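Local coordinates for protein multicopper oxidase (Metagenomes, PDB 2ZWN) that probably oxidises phenolic and related substrates at a mononuclear copper and passes the electrons to a trinuclear copper cluster that reduces dioxygen to water, at residues 74-79 / 104-109. Sequence-based numbering, arbitrary orientation.
Sequences GVPGVT and HCHVNV. With CU (copper (II) ion), chain D; C2O (Cu-O-Cu linkage), chain E.
V75 lays its CG2 methyl over the imidazole of H106, a CH-pi contact with the carbon 4.1 Å from the ring centroid and only 6° off the normal. With CG1 anti to the backbone N (chi1 178°), CG2 is left anti to the carbonyl carbon and reaches the ring. Next along, P76 sets CD 3.2 Å from the H106 carbonyl O, while its CG rests 3.9 Å from V107 CG2. Replacing P76 with an alanine removes CG and CD and would probably open a gap beside the H106 carbonyl and leave V107 CG2 without this neighbour. G74 O lies 3.3 Å from H106 CB; T58 OG1 is hydrogen-bonded to both G74 O and H106 N, tying the two loops together. Within the 74-79 loop, V75 N donates to T79 OG1 at 3.0 Å.

The packed imidazole binds one copper of the Cu-O-Cu pair through NE2, with H206 and H252 of a neighbouring subunit supplying the other two protein ligands. H104 NE2 holds the other copper, its ring fixed by a nearly straight N-H from ND1 (172°) hydrogen-bonded to C105 O, the donor standing above the carbonyl plane, and C105 SG binds the mononuclear copper 2.2 Å away. This is the His-Cys-His motif of multicopper oxidases, the covalent path linking type 1 copper to the trinuclear centre, here built at a subunit interface.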
loop_
_atom_site.group_PDB
_atom_site.type_symbol
_atom_site.label_atom_id
_atom_site.label_comp_id
_atom_site.label_asym_id
_atom_site.label_seq_id
_atom_site.Cartn_x
_atom_site.Cartn_y
_atom_site.Cartn_z
ATOM N N GLY A 74 15.980 -21.363 -6.007
ATOM C CA GLY A 74 16.802 -20.277 -6.537
ATOM C C GLY A 74 17.247 -19.212 -5.548
ATOM O O GLY A 74 17.460 -18.063 -5.939
ATOM N N VAL A 75 17.407 -19.582 -4.278
ATOM C CA VAL A 75 17.833 -18.631 -3.254
ATOM C C VAL A 75 19.269 -18.921 -2.826
ATOM O O VAL A 75 19.550 -20.000 -2.294
ATOM C CB VAL A 75 16.901 -18.663 -2.021
ATOM C CG1 VAL A 75 17.399 -17.709 -0.950
ATOM C CG2 VAL A 75 15.470 -18.318 -2.424
ATOM N N PRO A 76 20.185 -17.957 -3.042
ATOM C CA PRO A 76 21.593 -18.204 -2.734
ATOM C C PRO A 76 21.833 -18.280 -1.235
ATOM O O PRO A 76 21.247 -17.505 -0.478
ATOM C CB PRO A 76 22.299 -16.979 -3.326
ATOM C CG PRO A 76 21.289 -15.905 -3.250
ATOM C CD PRO A 76 19.979 -16.584 -3.545
ATOM N N GLY A 77 22.670 -19.223 -0.812
ATOM C CA GLY A 77 22.941 -19.442 0.607
ATOM C C GLY A 77 21.817 -20.115 1.374
ATOM O O GLY A 77 21.940 -20.339 2.586
ATOM N N VAL A 78 20.722 -20.445 0.684
ATOM C CA VAL A 78 19.601 -21.158 1.299
ATOM C C VAL A 78 19.274 -22.448 0.542
ATOM O O VAL A 78 19.203 -23.512 1.151
ATOM C CB VAL A 78 18.336 -20.284 1.394
ATOM C CG1 VAL A 78 17.209 -21.057 2.086
ATOM C CG2 VAL A 78 18.638 -18.989 2.144
ATOM N N THR A 79 19.079 -22.357 -0.771
ATOM C CA THR A 79 18.744 -23.535 -1.584
ATOM C C THR A 79 19.818 -23.904 -2.619
ATOM O O THR A 79 19.810 -25.015 -3.146
ATOM C CB THR A 79 17.369 -23.375 -2.272
ATOM O OG1 THR A 79 17.456 -22.419 -3.336
ATOM C CG2 THR A 79 16.307 -22.930 -1.262
ATOM N N HIS A 104 12.500 -14.211 -11.081
ATOM C CA HIS A 104 13.469 -13.144 -10.948
ATOM C C HIS A 104 14.727 -13.624 -10.266
ATOM O O HIS A 104 14.722 -14.648 -9.574
ATOM C CB HIS A 104 12.890 -11.953 -10.176
ATOM C CG HIS A 104 12.389 -12.286 -8.803
ATOM N ND1 HIS A 104 13.216 -12.359 -7.702
ATOM C CD2 HIS A 104 11.135 -12.511 -8.345
ATOM C CE1 HIS A 104 12.495 -12.637 -6.630
ATOM N NE2 HIS A 104 11.229 -12.735 -6.993
ATOM N N CYS A 105 15.798 -12.862 -10.442
ATOM C CA CYS A 105 17.046 -13.165 -9.755
ATOM C C CYS A 105 16.834 -13.000 -8.260
ATOM O O CYS A 105 15.999 -12.196 -7.823
ATOM C CB CYS A 105 18.185 -12.261 -10.225
ATOM S SG CYS A 105 19.778 -12.714 -9.478
ATOM N N HIS A 106 17.573 -13.777 -7.474
ATOM C CA HIS A 106 17.492 -13.662 -6.020
ATOM C C HIS A 106 18.856 -13.394 -5.382
ATOM O O HIS A 106 19.026 -13.584 -4.177
ATOM C CB HIS A 106 16.844 -14.905 -5.410
ATOM C CG HIS A 106 15.918 -14.599 -4.274
ATOM N ND1 HIS A 106 16.359 -14.138 -3.053
ATOM C CD2 HIS A 106 14.569 -14.680 -4.180
ATOM C CE1 HIS A 106 15.323 -13.952 -2.255
ATOM N NE2 HIS A 106 14.225 -14.279 -2.913
ATOM N N VAL A 107 19.808 -12.936 -6.198
ATOM C CA VAL A 107 21.097 -12.444 -5.716
ATOM C C VAL A 107 21.076 -10.910 -5.734
ATOM O O VAL A 107 20.574 -10.307 -6.682
ATOM C CB VAL A 107 22.257 -12.926 -6.617
ATOM C CG1 VAL A 107 23.584 -12.356 -6.132
ATOM C CG2 VAL A 107 22.310 -14.442 -6.680
ATOM N N ASN A 108 21.613 -10.279 -4.696
ATOM C CA ASN A 108 21.687 -8.813 -4.657
ATOM C C ASN A 108 20.363 -8.181 -5.103
ATOM O O ASN A 108 20.342 -7.256 -5.927
ATOM C CB ASN A 108 22.840 -8.332 -5.547
ATOM C CG ASN A 108 24.204 -8.836 -5.075
ATOM O OD1 ASN A 108 24.405 -9.107 -3.889
ATOM N ND2 ASN A 108 25.143 -8.958 -6.005
ATOM N N VAL A 109 19.266 -8.692 -4.542
ATOM C CA VAL A 109 17.903 -8.420 -5.019
ATOM C C VAL A 109 17.562 -6.934 -5.113
ATOM O O VAL A 109 16.925 -6.492 -6.077
ATOM C CB VAL A 109 16.857 -9.121 -4.113
ATOM C CG1 VAL A 109 15.448 -8.669 -4.447
ATOM C CG2 VAL A 109 16.986 -10.633 -4.246
HETATM CU CU CU D . 21.192 -11.264 -10.439
HETATM CU CU2 C2O E . 12.317 -14.266 -2.002
HETATM CU CU3 C2O E . 9.558 -12.657 -5.840
HETATM O O1 C2O E . 11.060 -13.562 -3.863
#